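NAD(P)H-FMN oxidoreductase (Bacillus subtilis, PDB 5LVA) binds flavin mononucleotide and probably uses NAD(P)H to reduce flavin or quinone acceptors, as members of the flavodoxin-like oxidoreductases do. Local coordinates at residues F64-Y69 and E112-G117; V103-G108 and E126-F131. All coordinates share one frame; numbering follows the deposited sequence.

Both interactions lie at the FMN end of one parallel sheet, their centres about 8 Å apart, and both touch the cofactor. Strands 59-65 and 100-106 are neighbours in that sheet and lead into the loops that hold the flavin. Interaction 1 (64-69 with 112-117) meets the isoalloxazine ring, with Leu66 O also taking the ribityl O2'; in interaction 2, segment 103-108 takes the ribityl chain and N1, while 126-131 packs on the apolar side chains behind. The two are joined by probable backbone hydrogen bonds, Leu66 N to Ser106 O at 2.8 Å and Phe64 N to Ala104 O at 3.1 Å, and by packing of Tyr69 CD1 on Leu127 CD1 at 3.6 Å.

Interaction 1 of 2, residues F64-Y69 and E112-G117; sequences FPLYWY and EAYQAG. With FMN (flavin mononucleotide), chain C.
Tyr114 reaches across to Leu66 and Tyr69 with its hydroxyl end. Tyr114 OH lies 3.6 Å from Leu66 CD2, the two side chains arriving from opposite directions, and 3.8 Å from Tyr69 CE1. The Tyr114 side chain crosses that of Tyr69 at a slant, with Tyr114 CE1 in the plane of the Tyr69 ring, at its edge, 3.9 Å from Tyr69 CE1. All three also meet the flavin: Tyr114 OH donates to FMN O2 at 2.5 Å, with O2 in the plane of the tyrosine ring. Tyr69 meets the other carbonyl differently: its ring packs one face against FMN O4, which stands 3.3 Å above the plane over the ring centre, while its backbone N gives O4 a weak hydrogen bond. CG lies anti to the carbonyl carbon (chi1 -49°), the turn that brings this face to O4. Losing the ring to an alanine here would probably uncover O4 on that side, take one neighbour from the edge of Tyr114 and leave Asn120 without its phenol partner. Further along the flavin, Trp68 N donates to FMN N5 at 2.9 Å, and FMN O2' donates to Leu66 O. Pocket-forming loops of this kind, following sheet strands, are characteristic of FMN sites in the flavodoxin-like fold. Tyr69 OH is hydrogen-bonded to Asn120, and both Tyr69 and Tyr114 rest on Leu127 of helix 124-127. Leu66, from the segment that carries strand 59-65 toward the flavin, packs on Val105 of the adjacent strand 100-106.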
loop_
_atom_site.group_PDB
_atom_site.type_symbol
_atom_site.label_atom_id
_atom_site.label_comp_id
_atom_site.label_asym_id
_atom_site.label_seq_id
_atom_site.Cartn_x
_atom_site.Cartn_y
_atom_site.Cartn_z
ATOM N N PHE A 64 -3.660 1.202 1.946
ATOM C CA PHE A 64 -4.721 0.664 2.777
ATOM C C PHE A 64 -4.850 1.442 4.061
ATOM O O PHE A 64 -3.951 2.174 4.422
ATOM C CB PHE A 64 -4.475 -0.821 3.077
ATOM C CG PHE A 64 -3.120 -1.130 3.683
ATOM C CD1 PHE A 64 -2.033 -1.412 2.876
ATOM C CD2 PHE A 64 -2.952 -1.176 5.061
ATOM C CE1 PHE A 64 -0.822 -1.710 3.424
ATOM C CE2 PHE A 64 -1.743 -1.473 5.609
ATOM C CZ PHE A 64 -0.671 -1.738 4.797
ATOM N N PRO A 65 -5.998 1.328 4.735
ATOM C CA PRO A 65 -6.060 1.874 6.086
ATOM C C PRO A 65 -5.450 0.893 7.071
ATOM O O PRO A 65 -5.534 -0.312 6.853
ATOM C CB PRO A 65 -7.557 2.036 6.331
ATOM C CG PRO A 65 -8.165 0.966 5.521
ATOM C CD PRO A 65 -7.327 0.895 4.268
ATOM N N LEU A 66 -4.845 1.408 8.133
ATOM C CA LEU A 66 -4.340 0.575 9.200
ATOM C C LEU A 66 -5.488 0.008 10.003
ATOM O O LEU A 66 -6.183 0.736 10.705
ATOM C CB LEU A 66 -3.415 1.368 10.120
ATOM C CG LEU A 66 -2.488 0.569 11.026
ATOM C CD1 LEU A 66 -1.459 -0.133 10.172
ATOM C CD2 LEU A 66 -1.834 1.476 12.028
ATOM N N TYR A 67 -5.666 -1.301 9.888
ATOM C CA TYR A 67 -6.659 -2.035 10.642
ATOM C C TYR A 67 -5.956 -2.988 11.578
ATOM O O TYR A 67 -5.239 -3.863 11.113
ATOM C CB TYR A 67 -7.578 -2.835 9.720
ATOM C CG TYR A 67 -8.604 -2.052 8.950
ATOM C CD1 TYR A 67 -8.819 -0.697 9.187
ATOM C CD2 TYR A 67 -9.376 -2.676 7.999
ATOM C CE1 TYR A 67 -9.770 0.002 8.482
ATOM C CE2 TYR A 67 -10.322 -1.988 7.295
ATOM C CZ TYR A 67 -10.527 -0.654 7.530
ATOM O OH TYR A 67 -11.503 0.000 6.786
ATOM N N TRP A 68 -6.188 -2.837 12.878
ATOM C CA TRP A 68 -5.491 -3.606 13.924
ATOM C C TRP A 68 -4.001 -3.780 13.609
ATOM O O TRP A 68 -3.453 -4.880 13.639
ATOM C CB TRP A 68 -6.190 -4.948 14.155
ATOM C CG TRP A 68 -7.532 -4.719 14.775
ATOM C CD1 TRP A 68 -8.748 -4.847 14.173
ATOM C CD2 TRP A 68 -7.791 -4.236 16.100
ATOM N NE1 TRP A 68 -9.750 -4.501 15.048
ATOM C CE2 TRP A 68 -9.191 -4.114 16.234
ATOM C CE3 TRP A 68 -6.977 -3.901 17.187
ATOM C CZ2 TRP A 68 -9.792 -3.685 17.413
ATOM C CZ3 TRP A 68 -7.571 -3.469 18.351
ATOM C CH2 TRP A 68 -8.962 -3.366 18.463
ATOM N N TYR A 69 -3.382 -2.647 13.287
ATOM C CA TYR A 69 -1.951 -2.516 13.069
ATOM C C TYR A 69 -1.495 -3.348 11.886
ATOM O O TYR A 69 -0.311 -3.556 11.669
ATOM C CB TYR A 69 -1.203 -2.870 14.355
ATOM C CG TYR A 69 -1.792 -2.141 15.538
ATOM C CD1 TYR A 69 -1.491 -0.809 15.777
ATOM C CD2 TYR A 69 -2.705 -2.772 16.386
ATOM C CE1 TYR A 69 -2.069 -0.135 16.837
ATOM C CE2 TYR A 69 -3.274 -2.111 17.445
ATOM C CZ TYR A 69 -2.957 -0.794 17.665
ATOM O OH TYR A 69 -3.523 -0.139 18.721
ATOM N N GLU A 112 2.174 10.716 17.773
ATOM C CA GLU A 112 2.652 10.577 19.147
ATOM C C GLU A 112 2.416 9.191 19.727
ATOM O O GLU A 112 3.152 8.753 20.600
ATOM C CB GLU A 112 1.968 11.619 20.056
ATOM C CG GLU A 112 2.866 12.692 20.715
ATOM C CD GLU A 112 3.863 12.159 21.769
ATOM O OE1 GLU A 112 3.430 11.721 22.865
ATOM O OE2 GLU A 112 5.089 12.240 21.527
ATOM N N ALA A 113 1.374 8.510 19.282
ATOM C CA ALA A 113 1.059 7.191 19.829
ATOM C C ALA A 113 2.021 6.097 19.339
ATOM O O ALA A 113 2.238 5.102 20.026
ATOM C CB ALA A 113 -0.362 6.813 19.499
ATOM N N TYR A 114 2.607 6.290 18.162
ATOM C CA TYR A 114 3.439 5.253 17.562
ATOM C C TYR A 114 4.926 5.446 17.850
ATOM O O TYR A 114 5.707 5.809 16.987
ATOM C CB TYR A 114 3.167 5.180 16.055
ATOM C CG TYR A 114 1.773 4.673 15.784
ATOM C CD1 TYR A 114 1.476 3.339 15.927
ATOM C CD2 TYR A 114 0.749 5.533 15.431
ATOM C CE1 TYR A 114 0.216 2.861 15.713
ATOM C CE2 TYR A 114 -0.534 5.062 15.210
ATOM C CZ TYR A 114 -0.791 3.722 15.356
ATOM O OH TYR A 114 -2.050 3.230 15.153
ATOM N N GLN A 115 5.293 5.174 19.090
ATOM C CA GLN A 115 6.678 5.264 19.550
ATOM C C GLN A 115 6.779 4.659 20.933
ATOM O O GLN A 115 5.779 4.508 21.626
ATOM C CB GLN A 115 7.166 6.708 19.592
ATOM C CG GLN A 115 6.517 7.500 20.680
ATOM C CD GLN A 115 7.020 8.911 20.725
ATOM O OE1 GLN A 115 6.257 9.851 20.944
ATOM N NE2 GLN A 115 8.317 9.076 20.519
ATOM N N ALA A 116 7.991 4.320 21.337
ATOM C CA ALA A 116 8.212 3.860 22.698
ATOM C C ALA A 116 7.916 5.012 23.640
ATOM O O ALA A 116 8.417 6.110 23.453
ATOM C CB ALA A 116 9.616 3.359 22.869
ATOM N N GLY A 117 7.072 4.766 24.635
ATOM C CA GLY A 117 6.619 5.829 25.510
ATOM C C GLY A 117 5.278 6.417 25.089
ATOM O O GLY A 117 4.640 7.121 25.864
HETATM N N1 FMN C . -6.189 3.214 13.500
HETATM C C2 FMN C . -4.953 3.076 14.102
HETATM O O2 FMN C . -4.241 4.057 14.289
HETATM N N3 FMN C . -4.495 1.842 14.490
HETATM C C4 FMN C . -5.262 0.728 14.299
HETATM O O4 FMN C . -4.810 -0.353 14.657
HETATM C C4A FMN C . -6.518 0.856 13.697
HETATM N N5 FMN C . -7.308 -0.246 13.490
HETATM C C5A FMN C . -8.542 -0.129 12.897
HETATM C C6 FMN C . -9.312 -1.266 12.700
HETATM C C7 FMN C . -10.548 -1.193 12.095
HETATM C C7M FMN C . -11.354 -2.448 11.898
HETATM C C8 FMN C . -11.024 0.055 11.688
HETATM C C8M FMN C . -12.361 0.188 11.024
HETATM C C9 FMN C . -10.251 1.192 11.890
HETATM C C9A FMN C . -9.003 1.108 12.484
HETATM N N10 FMN C . -8.220 2.237 12.696
HETATM C C10 FMN C . -6.978 2.104 13.296
HETATM C "C1'" FMN C . -8.683 3.586 12.220
HETATM C "C2'" FMN C . -8.269 3.603 10.727
HETATM O "O2'" FMN C . -6.863 3.437 10.576
HETATM C "C3'" FMN C . -8.798 4.779 9.888
HETATM O "O3'" FMN C . -10.195 4.622 9.876
HETATM C "C4'" FMN C . -8.231 4.737 8.456
HETATM O "O4'" FMN C . -6.839 4.736 8.534
HETATM C "C5'" FMN C . -8.536 5.864 7.477
HETATM O "O5'" FMN C . -9.845 5.731 6.992
HETATM P P FMN C . -10.379 5.909 5.483
HETATM O O1P FMN C . -11.308 4.758 5.349
HETATM O O2P FMN C . -11.061 7.231 5.382
HETATM O O3P FMN C . -9.390 5.797 4.379
#

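Interaction 2 of 2, residues V103-G108 and E126-F131. With FMN (flavin mononucleotide), chain C.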
loop_
_atom_site.group_PDB
_atom_site.type_symbol
_atom_site.label_atom_id
_atom_site.label_comp_id
_atom_site.label_asym_id
_atom_site.label_seq_id
_atom_site.Cartn_x
_atom_site.Cartn_y
_atom_site.Cartn_z
ATOM N N VAL A 103 4.609 1.110 0.959
ATOM C CA VAL A 103 3.338 1.045 1.647
ATOM C C VAL A 103 2.824 2.451 1.852
ATOM O O VAL A 103 3.572 3.322 2.233
ATOM C CB VAL A 103 3.472 0.318 3.022
ATOM C CG1 VAL A 103 2.199 0.474 3.858
ATOM C CG2 VAL A 103 3.793 -1.135 2.812
ATOM N N ALA A 104 1.545 2.670 1.589
ATOM C CA ALA A 104 0.909 3.941 1.922
ATOM C C ALA A 104 -0.246 3.653 2.854
ATOM O O ALA A 104 -1.220 3.050 2.459
ATOM C CB ALA A 104 0.436 4.670 0.671
ATOM N N VAL A 105 -0.137 4.077 4.099
ATOM C CA VAL A 105 -1.073 3.624 5.104
ATOM C C VAL A 105 -1.589 4.799 5.915
ATOM O O VAL A 105 -0.867 5.740 6.218
ATOM C CB VAL A 105 -0.419 2.553 6.024
ATOM C CG1 VAL A 105 0.812 3.109 6.727
ATOM C CG2 VAL A 105 -1.402 2.017 7.032
ATOM N N SER A 106 -2.871 4.764 6.219
ATOM C CA SER A 106 -3.471 5.796 7.024
ATOM C C SER A 106 -3.825 5.221 8.392
ATOM O O SER A 106 -4.242 4.074 8.497
ATOM C CB SER A 106 -4.703 6.360 6.324
ATOM O OG SER A 106 -5.641 5.334 6.090
ATOM N N ALA A 107 -3.654 6.008 9.445
ATOM C CA ALA A 107 -3.939 5.497 10.777
ATOM C C ALA A 107 -4.778 6.478 11.566
ATOM O O ALA A 107 -4.580 7.678 11.471
ATOM C CB ALA A 107 -2.647 5.190 11.514
ATOM N N GLY A 108 -5.718 5.954 12.343
ATOM C CA GLY A 108 -6.592 6.785 13.145
ATOM C C GLY A 108 -5.895 7.532 14.263
ATOM O O GLY A 108 -6.192 8.694 14.527
ATOM N N GLU A 126 8.050 -0.557 12.966
ATOM C CA GLU A 126 7.976 -1.832 13.656
ATOM C C GLU A 126 6.718 -2.597 13.272
ATOM O O GLU A 126 6.754 -3.795 13.046
ATOM C CB GLU A 126 8.011 -1.627 15.173
ATOM C CG GLU A 126 9.287 -0.995 15.715
ATOM C CD GLU A 126 9.170 -0.664 17.182
ATOM O OE1 GLU A 126 9.067 -1.607 17.993
ATOM O OE2 GLU A 126 9.157 0.536 17.527
ATOM N N LEU A 127 5.596 -1.899 13.220
ATOM C CA LEU A 127 4.317 -2.533 12.951
ATOM C C LEU A 127 4.226 -3.042 11.512
ATOM O O LEU A 127 3.625 -4.070 11.248
ATOM C CB LEU A 127 3.200 -1.559 13.271
ATOM C CG LEU A 127 3.081 -1.263 14.769
ATOM C CD1 LEU A 127 2.009 -0.235 15.066
ATOM C CD2 LEU A 127 2.799 -2.539 15.551
ATOM N N LEU A 128 4.856 -2.342 10.587
ATOM C CA LEU A 128 4.797 -2.751 9.199
ATOM C C LEU A 128 5.820 -3.803 8.825
ATOM O O LEU A 128 6.018 -4.089 7.647
ATOM C CB LEU A 128 4.973 -1.541 8.282
ATOM C CG LEU A 128 3.869 -0.483 8.270
ATOM C CD1 LEU A 128 4.183 0.624 7.281
ATOM C CD2 LEU A 128 2.533 -1.122 7.962
ATOM N N ARG A 129 6.474 -4.402 9.811
ATOM C CA ARG A 129 7.567 -5.308 9.492
ATOM C C ARG A 129 7.177 -6.538 8.675
ATOM O O ARG A 129 7.986 -6.995 7.870
ATOM C CB ARG A 129 8.292 -5.774 10.752
ATOM C CG ARG A 129 9.766 -5.985 10.477
ATOM C CD ARG A 129 10.593 -5.882 11.679
ATOM N NE ARG A 129 10.842 -4.559 12.235
ATOM C CZ ARG A 129 11.522 -3.589 11.643
ATOM N NH1 ARG A 129 11.938 -3.727 10.404
ATOM N NH2 ARG A 129 11.729 -2.453 12.282
ATOM N N PRO A 130 5.966 -7.096 8.883
ATOM C CA PRO A 130 5.605 -8.187 7.969
ATOM C C PRO A 130 5.702 -7.808 6.492
ATOM O O PRO A 130 6.105 -8.632 5.682
ATOM C CB PRO A 130 4.158 -8.491 8.354
ATOM C CG PRO A 130 4.098 -8.166 9.774
ATOM C CD PRO A 130 4.983 -6.975 9.976
ATOM N N PHE A 131 5.362 -6.571 6.154
ATOM C CA PHE A 131 5.357 -6.172 4.756
ATOM C C PHE A 131 6.765 -5.973 4.242
ATOM O O PHE A 131 7.049 -6.285 3.095
ATOM C CB PHE A 131 4.513 -4.911 4.555
ATOM C CG PHE A 131 3.083 -5.090 4.949
ATOM C CD1 PHE A 131 2.212 -5.774 4.128
ATOM C CD2 PHE A 131 2.612 -4.596 6.147
ATOM C CE1 PHE A 131 0.913 -5.959 4.476
ATOM C CE2 PHE A 131 1.298 -4.786 6.501
ATOM C CZ PHE A 131 0.447 -5.465 5.658
HETATM N N1 FMN C . -6.189 3.214 13.500
HETATM C C2 FMN C . -4.953 3.076 14.102
HETATM O O2 FMN C . -4.241 4.057 14.289
HETATM N N3 FMN C . -4.495 1.842 14.490
HETATM C C4 FMN C . -5.262 0.728 14.299
HETATM O O4 FMN C . -4.810 -0.353 14.657
HETATM C C4A FMN C . -6.518 0.856 13.697
HETATM N N5 FMN C . -7.308 -0.246 13.490
HETATM C C5A FMN C . -8.542 -0.129 12.897
HETATM C C6 FMN C . -9.312 -1.266 12.700
HETATM C C7 FMN C . -10.548 -1.193 12.095
HETATM C C7M FMN C . -11.354 -2.448 11.898
HETATM C C8 FMN C . -11.024 0.055 11.688
HETATM C C8M FMN C . -12.361 0.188 11.024
HETATM C C9 FMN C . -10.251 1.192 11.890
HETATM C C9A FMN C . -9.003 1.108 12.484
HETATM N N10 FMN C . -8.220 2.237 12.696
HETATM C C10 FMN C . -6.978 2.104 13.296
HETATM C "C1'" FMN C . -8.683 3.586 12.220
HETATM C "C2'" FMN C . -8.269 3.603 10.727
HETATM O "O2'" FMN C . -6.863 3.437 10.576
HETATM C "C3'" FMN C . -8.798 4.779 9.888
HETATM O "O3'" FMN C . -10.195 4.622 9.876
HETATM C "C4'" FMN C . -8.231 4.737 8.456
HETATM O "O4'" FMN C . -6.839 4.736 8.534
HETATM C "C5'" FMN C . -8.536 5.864 7.477
HETATM O "O5'" FMN C . -9.845 5.731 6.992
HETATM P P FMN C . -10.379 5.909 5.483
HETATM O O1P FMN C . -11.308 4.758 5.349
HETATM O O2P FMN C . -11.061 7.231 5.382
HETATM O O3P FMN C . -9.390 5.797 4.379
#
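Behind the FMN pocket, the strand that leads to the ribityl chain is covered on one side by the junction of helices 124-127 and 129-138. Val103 and Leu128 reach toward each other tip to tip, Val103 CG1 lying 4.0 Å from Leu128 CD1. The same methyl, Leu128 CD1, also meets Val105 CG1, two residues further along the strand, at 4.2 Å. Val103 turns its two branches to different partners: with CG1 anti to the backbone N (chi1 170°), CG2 is left to face Phe131 CB. In flavodoxin-like folds helices pack on both sides of a parallel sheet, and here Leu128, between the two helices, and Phe131 from the second of them lie on strand 100-106. Phe131 also meets the ring of Phe64 on the neighbouring strand 59-65, and Leu128 touches Pro145 of strand 141-148. Beyond the valines the segment turns to the cofactor: Ser106 OG shares a hydrogen bond with FMN O4' at 2.8 Å, and Gly108 N donates to FMN N1 at 3.0 Å. Between them, Ala107 CB rests 3.4 Å from FMN O2.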